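Local coordinates for protein PHO85 cyclin PHO80 (Saccharomyces cerevisiae, PDB 2PMI) that serves as the cyclin partner of the cyclin-dependent kinase PHO85 and negatively regulates phosphate-starvation-responsive genes when phosphate is plentiful, at residues Y101-Y109 with N160-Y168; I171-L179 with Y206-L217. All blocks are in the same frame, centred on the assembly; numbering follows the deposited sequence.

Interaction 1. Residues Y101-Y109 with N160-Y168; sequences YIDLLQTVY and NDFLKRVNY
Within the all-helical cyclin fold, the C-terminal part of helix 92-108 packs against the end of helix 152-164, with contacts from Y101 and F162 at one end to Y109 and R165 at the other. F162 CZ sits above one face of the Y101 ring, near its rim, 3.8 Å from Y101 CD1. The two ring planes are inclined at 46°, so this pair is neither a stack nor a T-shaped contact. L105 CD2 comes to the edge of the F162 ring, 4.0 Å from F162 CD2. Branched aliphatic groups fill the middle of the contact: L104 CD2 meets V166 CG1, and L105 CD1 lies 4.2 Å from V166 CG2. Y101 itself turns its hydroxyl to the carbonyl of I170, a hydrogen bond that ties helix 92-108 to the chain beyond helix 152-164.

Past the helix ends the chemistry becomes polar. The R165 guanidinium lies flat on the Y109 ring, with planes 6° apart and centres 3.5 Å apart. The R165 chain, extended from CG to NE, carries the guanidinium out to Y109. D161, one helical turn earlier, accepts R165 NE at OD2, 3.1 Å away, in a salt bridge. Helix 152-164 closes in a Schellman motif with N167 at C-prime, Y168 N returning to L163 O. With D161 OD2 near the guanidinium plane, this bond would restrain the rotation of the group and leave one face to Y109, and the neighbouring negative charge would probably offset the arginine's positive charge at the border of an otherwise apolar interface.

Interaction 2. Residues I171-L179 with Y206-L217; sequences IPRDHNITL and YVNRPKSGYNVL
R173 lies between Y206 and Y214, where the loop before helix 216-227 folds against the turn leading into helix 176-183, a type I beta turn from R173 to N176. The stacking comes first: the R173 guanidinium covers one face of the Y206 ring at 11° between planes, off-centre, and on its opposite face meets Y214 near the hydroxyl, which hydrogen-bonds the backbone of the chain of another protein. Farther back, R173 CG stands over the centre of the Y214 ring, 3.8 Å from the centroid, as a CH-pi contact. The H175 imidazole approaches the other face of Y206, nearly parallel to it but slid well aside.

Hydrogen bonds accompany the stack. S212 O accepts both R173 NE, at 3.0 Å, and R173 NH2, within the guanidinium plane, while NH1 forms a salt bridge to an acidic side chain of the chain of another protein. The backbones join through D174 N and G213 O, 2.8 Å apart, and H175 N donates to Y206 OH at 2.7 Å.

Apolar packing follows on the helix 216-227 side, where P172 CB lies 4.1 Å from V216 CB and P172 CG touches L217.

Charge gathers at D174. R209 NE, in a salt bridge, and N215 ND2 reach D174 OD2 from opposite faces of the carboxylate, at 3.2 and 3.0 Å respectively.

How the interactions relate
Interaction 1 and interaction 2 follow in series along the chain, their centres about 17 Å apart. They meet where helix 176-183 lies against helix 92-108: L104 CD1 is 3.5 Å from I177 CG1, and T107 CG2 approaches I177 CG2 at 3.9 Å. L104 therefore serves both, its CD2 facing V166 while CD1 faces I177 and N176. N176 in turn hydrogen-bonds R169 O, in the short link between 160-168 and 171-179. Both contacts also border the chain of another protein, consistent with the kinase partner: segment 160-168 through residues such as L163 and Y168, which take no part in interaction 1 itself, and interaction 2 through polar bonds from R173, S212 and Y214.

Interaction 1. Residues Y101-Y109 with N160-Y168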
# COMPACT_ATOMS: atom_id res chain seq x y z
N TYR B 101 -9.03 6.03 13.91
CA TYR B 101 -7.82 6.72 14.35
C TYR B 101 -8.01 7.38 15.72
O TYR B 101 -7.04 7.82 16.33
CB TYR B 101 -7.41 7.80 13.34
CG TYR B 101 -6.56 7.32 12.19
CD1 TYR B 101 -6.20 8.20 11.16
CD2 TYR B 101 -6.13 5.99 12.11
CE1 TYR B 101 -5.43 7.78 10.08
CE2 TYR B 101 -5.36 5.56 11.04
CZ TYR B 101 -5.02 6.46 10.02
OH TYR B 101 -4.26 6.03 8.96
N ILE B 102 -9.25 7.46 16.18
CA ILE B 102 -9.55 8.05 17.48
C ILE B 102 -9.15 7.04 18.55
O ILE B 102 -8.39 7.36 19.47
CB ILE B 102 -11.04 8.36 17.62
CG1 ILE B 102 -11.42 9.46 16.65
CG2 ILE B 102 -11.37 8.79 19.05
CD1 ILE B 102 -12.88 9.76 16.64
N ASP B 103 -9.68 5.83 18.43
CA ASP B 103 -9.38 4.78 19.38
C ASP B 103 -7.88 4.48 19.33
O ASP B 103 -7.33 3.97 20.31
CB ASP B 103 -10.17 3.50 19.05
CG ASP B 103 -11.62 3.56 19.55
OD1 ASP B 103 -12.12 4.68 19.84
OD2 ASP B 103 -12.27 2.49 19.63
N LEU B 104 -7.23 4.81 18.22
CA LEU B 104 -5.79 4.54 18.13
C LEU B 104 -4.98 5.58 18.87
O LEU B 104 -4.02 5.25 19.53
CB LEU B 104 -5.30 4.47 16.68
CG LEU B 104 -3.77 4.22 16.64
CD1 LEU B 104 -3.50 2.71 16.62
CD2 LEU B 104 -3.12 4.88 15.43
N LEU B 105 -5.35 6.85 18.72
CA LEU B 105 -4.64 7.92 19.38
C LEU B 105 -4.98 7.96 20.88
O LEU B 105 -4.07 8.08 21.72
CB LEU B 105 -4.96 9.27 18.74
CG LEU B 105 -3.98 10.40 19.03
CD1 LEU B 105 -2.62 9.99 18.52
CD2 LEU B 105 -4.41 11.71 18.36
N GLN B 106 -6.26 7.82 21.23
CA GLN B 106 -6.65 7.83 22.65
C GLN B 106 -5.89 6.76 23.42
O GLN B 106 -5.66 6.90 24.62
CB GLN B 106 -8.16 7.59 22.86
CG GLN B 106 -9.09 8.74 22.44
CD GLN B 106 -10.44 8.76 23.16
OE1 GLN B 106 -11.07 7.71 23.41
NE2 GLN B 106 -10.91 9.96 23.48
N THR B 107 -5.51 5.69 22.74
CA THR B 107 -4.79 4.59 23.38
C THR B 107 -3.28 4.79 23.49
O THR B 107 -2.67 4.37 24.47
CB THR B 107 -5.06 3.23 22.66
OG1 THR B 107 -6.34 2.70 23.06
CG2 THR B 107 -3.98 2.21 23.00
N VAL B 108 -2.66 5.42 22.50
CA VAL B 108 -1.20 5.56 22.52
C VAL B 108 -0.65 6.97 22.73
O VAL B 108 0.53 7.26 22.46
CB VAL B 108 -0.61 4.97 21.22
CG1 VAL B 108 -1.06 3.51 21.08
CG2 VAL B 108 -1.06 5.79 19.99
N TYR B 109 -1.52 7.84 23.20
CA TYR B 109 -1.15 9.21 23.48
C TYR B 109 -2.04 9.62 24.65
O TYR B 109 -3.11 10.22 24.46
CB TYR B 109 -1.43 10.10 22.26
CG TYR B 109 -0.95 11.52 22.44
CD1 TYR B 109 0.05 11.82 23.35
CD2 TYR B 109 -1.47 12.57 21.69
CE1 TYR B 109 0.52 13.09 23.51
CE2 TYR B 109 -1.00 13.86 21.85
CZ TYR B 109 -0.00 14.10 22.77
OH TYR B 109 0.51 15.35 22.96
N ASN B 160 2.79 15.85 11.30
CA ASN B 160 4.06 15.29 11.72
C ASN B 160 3.92 14.74 13.12
O ASN B 160 4.40 13.65 13.42
CB ASN B 160 5.13 16.36 11.69
CG ASN B 160 6.51 15.78 11.84
OD1 ASN B 160 6.82 14.74 11.27
ND2 ASN B 160 7.36 16.47 12.59
N ASP B 161 3.25 15.52 13.97
CA ASP B 161 2.98 15.17 15.36
C ASP B 161 2.26 13.84 15.44
O ASP B 161 2.78 12.88 16.01
CB ASP B 161 2.11 16.24 16.01
CG ASP B 161 1.98 16.05 17.50
OD1 ASP B 161 2.95 16.39 18.23
OD2 ASP B 161 0.92 15.56 17.95
N PHE B 162 1.06 13.79 14.86
CA PHE B 162 0.27 12.56 14.87
C PHE B 162 1.05 11.36 14.34
O PHE B 162 0.92 10.25 14.87
CB PHE B 162 -1.01 12.74 14.05
CG PHE B 162 -1.83 11.49 13.90
CD1 PHE B 162 -1.53 10.55 12.91
CD2 PHE B 162 -2.92 11.24 14.73
CE1 PHE B 162 -2.29 9.40 12.75
CE2 PHE B 162 -3.70 10.09 14.59
CZ PHE B 162 -3.39 9.17 13.59
N LEU B 163 1.84 11.57 13.29
CA LEU B 163 2.61 10.46 12.74
C LEU B 163 3.66 9.94 13.70
O LEU B 163 3.94 8.74 13.70
CB LEU B 163 3.25 10.85 11.40
CG LEU B 163 2.25 10.78 10.23
CD1 LEU B 163 2.95 10.99 8.89
CD2 LEU B 163 1.59 9.41 10.23
N LYS B 164 4.22 10.81 14.53
CA LYS B 164 5.23 10.39 15.49
C LYS B 164 4.62 9.62 16.65
O LYS B 164 5.16 8.60 17.11
CB LYS B 164 5.99 11.60 16.01
CG LYS B 164 6.77 12.30 14.93
CD LYS B 164 7.43 13.56 15.46
CE LYS B 164 8.01 14.37 14.31
NZ LYS B 164 8.49 15.73 14.73
N ARG B 165 3.48 10.09 17.13
CA ARG B 165 2.82 9.44 18.23
C ARG B 165 2.22 8.10 17.90
O ARG B 165 1.62 7.46 18.77
CB ARG B 165 1.74 10.36 18.78
CG ARG B 165 2.30 11.62 19.35
CD ARG B 165 1.23 12.49 19.91
NE ARG B 165 1.80 13.76 20.36
CZ ARG B 165 2.67 13.89 21.36
NH1 ARG B 165 3.07 12.82 22.05
NH2 ARG B 165 3.14 15.09 21.68
N VAL B 166 2.38 7.67 16.66
CA VAL B 166 1.78 6.41 16.24
C VAL B 166 2.81 5.53 15.56
O VAL B 166 2.54 4.35 15.28
CB VAL B 166 0.62 6.66 15.25
CG1 VAL B 166 0.04 5.35 14.78
CG2 VAL B 166 -0.47 7.51 15.91
N ASN B 167 3.97 6.10 15.30
CA ASN B 167 5.06 5.39 14.63
C ASN B 167 4.61 4.90 13.26
O ASN B 167 4.87 3.76 12.87
CB ASN B 167 5.56 4.23 15.49
CG ASN B 167 6.34 4.70 16.72
OD1 ASN B 167 6.83 3.88 17.51
ND2 ASN B 167 6.45 6.02 16.89
N TYR B 168 3.93 5.78 12.54
CA TYR B 168 3.42 5.49 11.21
C TYR B 168 2.64 4.19 11.15
O TYR B 168 2.74 3.45 10.17
CB TYR B 168 4.56 5.45 10.21
CG TYR B 168 5.39 6.70 10.24
CD1 TYR B 168 6.30 6.92 11.27
CD2 TYR B 168 5.24 7.68 9.28
CE1 TYR B 168 7.02 8.10 11.34
CE2 TYR B 168 5.96 8.86 9.34
CZ TYR B 168 6.85 9.07 10.38
OH TYR B 168 7.59 10.23 10.44

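Interaction 2. Residues I171-L179 with Y206-L217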
# COMPACT_ATOMS: atom_id res chain seq x y z
N ILE B 171 -2.23 1.78 9.23
CA ILE B 171 -3.04 0.78 8.52
C ILE B 171 -3.98 0.05 9.48
O ILE B 171 -3.56 -0.78 10.28
CB ILE B 171 -2.15 -0.27 7.78
CG1 ILE B 171 -1.11 0.44 6.89
CG2 ILE B 171 -3.00 -1.17 6.89
CD1 ILE B 171 -0.01 -0.53 6.36
N PRO B 172 -5.29 0.33 9.39
CA PRO B 172 -6.29 -0.29 10.25
C PRO B 172 -6.39 -1.79 10.08
O PRO B 172 -7.16 -2.31 9.28
CB PRO B 172 -7.58 0.42 9.85
CG PRO B 172 -7.38 0.62 8.38
CD PRO B 172 -5.94 1.09 8.29
N ARG B 173 -5.58 -2.50 10.85
CA ARG B 173 -5.59 -3.95 10.80
C ARG B 173 -5.79 -4.44 12.26
O ARG B 173 -5.33 -3.80 13.22
CB ARG B 173 -4.28 -4.43 10.19
CG ARG B 173 -4.39 -5.62 9.24
CD ARG B 173 -3.04 -5.84 8.58
NE ARG B 173 -2.87 -7.19 8.08
CZ ARG B 173 -1.73 -7.64 7.57
NH1 ARG B 173 -0.68 -6.83 7.51
NH2 ARG B 173 -1.63 -8.90 7.14
N ASP B 174 -6.49 -5.56 12.41
CA ASP B 174 -6.81 -6.14 13.72
C ASP B 174 -5.85 -5.91 14.87
O ASP B 174 -6.25 -5.39 15.89
CB ASP B 174 -7.07 -7.65 13.59
CG ASP B 174 -8.37 -7.94 12.84
OD1 ASP B 174 -9.21 -7.02 12.74
OD2 ASP B 174 -8.57 -9.08 12.36
N HIS B 175 -4.58 -6.28 14.71
CA HIS B 175 -3.61 -6.11 15.80
C HIS B 175 -2.80 -4.83 15.75
O HIS B 175 -1.79 -4.71 16.46
CB HIS B 175 -2.65 -7.30 15.80
CG HIS B 175 -3.34 -8.62 15.83
ND1 HIS B 175 -2.76 -9.77 15.32
CD2 HIS B 175 -4.54 -9.00 16.32
CE1 HIS B 175 -3.59 -10.79 15.48
NE2 HIS B 175 -4.68 -10.34 16.09
N ASN B 176 -3.21 -3.87 14.93
CA ASN B 176 -2.47 -2.63 14.79
C ASN B 176 -2.33 -1.86 16.11
O ASN B 176 -1.21 -1.56 16.53
CB ASN B 176 -3.10 -1.73 13.72
CG ASN B 176 -2.29 -0.46 13.46
OD1 ASN B 176 -1.08 -0.52 13.22
ND2 ASN B 176 -2.95 0.69 13.50
N ILE B 177 -3.45 -1.56 16.75
CA ILE B 177 -3.43 -0.81 18.00
C ILE B 177 -2.48 -1.43 19.04
O ILE B 177 -1.67 -0.71 19.67
CB ILE B 177 -4.85 -0.70 18.60
CG1 ILE B 177 -5.72 0.19 17.71
CG2 ILE B 177 -4.78 -0.10 20.00
CD1 ILE B 177 -7.15 0.33 18.18
N THR B 178 -2.57 -2.74 19.21
CA THR B 178 -1.71 -3.44 20.16
C THR B 178 -0.25 -3.25 19.80
O THR B 178 0.54 -2.75 20.60
CB THR B 178 -2.03 -4.94 20.21
OG1 THR B 178 -3.29 -5.13 20.87
CG2 THR B 178 -0.96 -5.70 20.95
N LEU B 179 0.10 -3.66 18.59
CA LEU B 179 1.46 -3.54 18.11
C LEU B 179 1.93 -2.13 18.34
O LEU B 179 3.06 -1.90 18.75
CB LEU B 179 1.51 -3.86 16.62
CG LEU B 179 1.38 -5.36 16.37
CD1 LEU B 179 0.80 -5.63 15.00
CD2 LEU B 179 2.74 -5.98 16.53
N TYR B 206 -0.70 -12.75 11.00
CA TYR B 206 -2.10 -12.66 10.65
C TYR B 206 -2.57 -13.91 9.94
O TYR B 206 -3.69 -13.95 9.43
CB TYR B 206 -2.36 -11.43 9.78
CG TYR B 206 -2.47 -10.13 10.56
CD1 TYR B 206 -3.65 -9.79 11.23
CD2 TYR B 206 -1.39 -9.24 10.64
CE1 TYR B 206 -3.76 -8.60 11.94
CE2 TYR B 206 -1.50 -8.05 11.36
CZ TYR B 206 -2.68 -7.73 12.00
OH TYR B 206 -2.80 -6.53 12.65
N VAL B 207 -1.73 -14.93 9.91
CA VAL B 207 -2.08 -16.19 9.25
C VAL B 207 -3.36 -16.77 9.86
O VAL B 207 -3.57 -16.67 11.07
CB VAL B 207 -0.95 -17.21 9.39
CG1 VAL B 207 -1.15 -18.33 8.39
CG2 VAL B 207 0.39 -16.53 9.17
N ASN B 208 -4.20 -17.37 9.02
CA ASN B 208 -5.47 -17.96 9.46
C ASN B 208 -6.50 -16.90 9.85
O ASN B 208 -7.71 -17.16 9.84
CB ASN B 208 -5.24 -18.91 10.63
CG ASN B 208 -4.50 -20.17 10.23
OD1 ASN B 208 -5.01 -20.97 9.43
ND2 ASN B 208 -3.30 -20.34 10.77
N ARG B 209 -6.01 -15.71 10.19
CA ARG B 209 -6.87 -14.60 10.57
C ARG B 209 -7.79 -14.25 9.38
O ARG B 209 -7.33 -14.05 8.26
CB ARG B 209 -5.98 -13.40 10.92
CG ARG B 209 -6.67 -12.26 11.63
CD ARG B 209 -6.96 -12.62 13.05
NE ARG B 209 -7.11 -11.43 13.88
CZ ARG B 209 -7.31 -11.46 15.19
NH1 ARG B 209 -7.44 -10.33 15.87
NH2 ARG B 209 -7.39 -12.62 15.83
N PRO B 210 -9.10 -14.20 9.63
CA PRO B 210 -10.07 -13.87 8.57
C PRO B 210 -9.65 -12.62 7.83
O PRO B 210 -9.06 -11.70 8.41
CB PRO B 210 -11.36 -13.67 9.35
CG PRO B 210 -11.23 -14.67 10.45
CD PRO B 210 -9.79 -14.47 10.90
N LYS B 211 -9.95 -12.58 6.53
CA LYS B 211 -9.60 -11.42 5.71
C LYS B 211 -8.19 -10.87 6.00
O LYS B 211 -7.91 -9.69 5.78
CB LYS B 211 -10.67 -10.33 5.88
CG LYS B 211 -12.01 -10.71 5.25
CD LYS B 211 -13.18 -9.88 5.79
CE LYS B 211 -13.05 -8.40 5.46
NZ LYS B 211 -14.23 -7.64 5.99
N SER B 212 -7.31 -11.75 6.47
CA SER B 212 -5.92 -11.43 6.78
C SER B 212 -5.76 -10.26 7.76
O SER B 212 -4.77 -9.51 7.71
CB SER B 212 -5.16 -11.13 5.48
OG SER B 212 -3.79 -10.87 5.74
N GLY B 213 -6.75 -10.12 8.64
CA GLY B 213 -6.71 -9.08 9.64
C GLY B 213 -7.26 -7.73 9.25
O GLY B 213 -7.05 -6.75 9.96
N TYR B 214 -7.95 -7.66 8.12
CA TYR B 214 -8.53 -6.37 7.72
C TYR B 214 -10.01 -6.43 7.99
O TYR B 214 -10.83 -6.54 7.09
CB TYR B 214 -8.26 -6.08 6.24
CG TYR B 214 -6.79 -5.94 5.89
CD1 TYR B 214 -6.02 -7.08 5.60
CD2 TYR B 214 -6.18 -4.69 5.85
CE1 TYR B 214 -4.67 -6.96 5.26
CE2 TYR B 214 -4.83 -4.57 5.51
CZ TYR B 214 -4.09 -5.70 5.21
OH TYR B 214 -2.76 -5.57 4.88
N ASN B 215 -10.34 -6.34 9.27
CA ASN B 215 -11.73 -6.41 9.70
C ASN B 215 -12.03 -5.22 10.61
O ASN B 215 -13.15 -5.07 11.12
CB ASN B 215 -11.96 -7.74 10.41
CG ASN B 215 -11.45 -8.93 9.58
OD1 ASN B 215 -12.12 -9.40 8.67
ND2 ASN B 215 -10.24 -9.40 9.90
N VAL B 216 -11.04 -4.36 10.78
CA VAL B 216 -11.24 -3.20 11.62
C VAL B 216 -12.36 -2.28 11.10
O VAL B 216 -13.39 -2.15 11.75
CB VAL B 216 -9.95 -2.38 11.77
CG1 VAL B 216 -10.13 -1.33 12.83
CG2 VAL B 216 -8.78 -3.28 12.12
N LEU B 217 -12.16 -1.67 9.92
CA LEU B 217 -13.12 -0.73 9.34
C LEU B 217 -14.57 -1.19 9.30
O LEU B 217 -15.48 -0.38 9.52
CB LEU B 217 -12.67 -0.28 7.95
CG LEU B 217 -11.35 0.51 7.85
CD1 LEU B 217 -11.17 1.01 6.43
CD2 LEU B 217 -11.36 1.71 8.79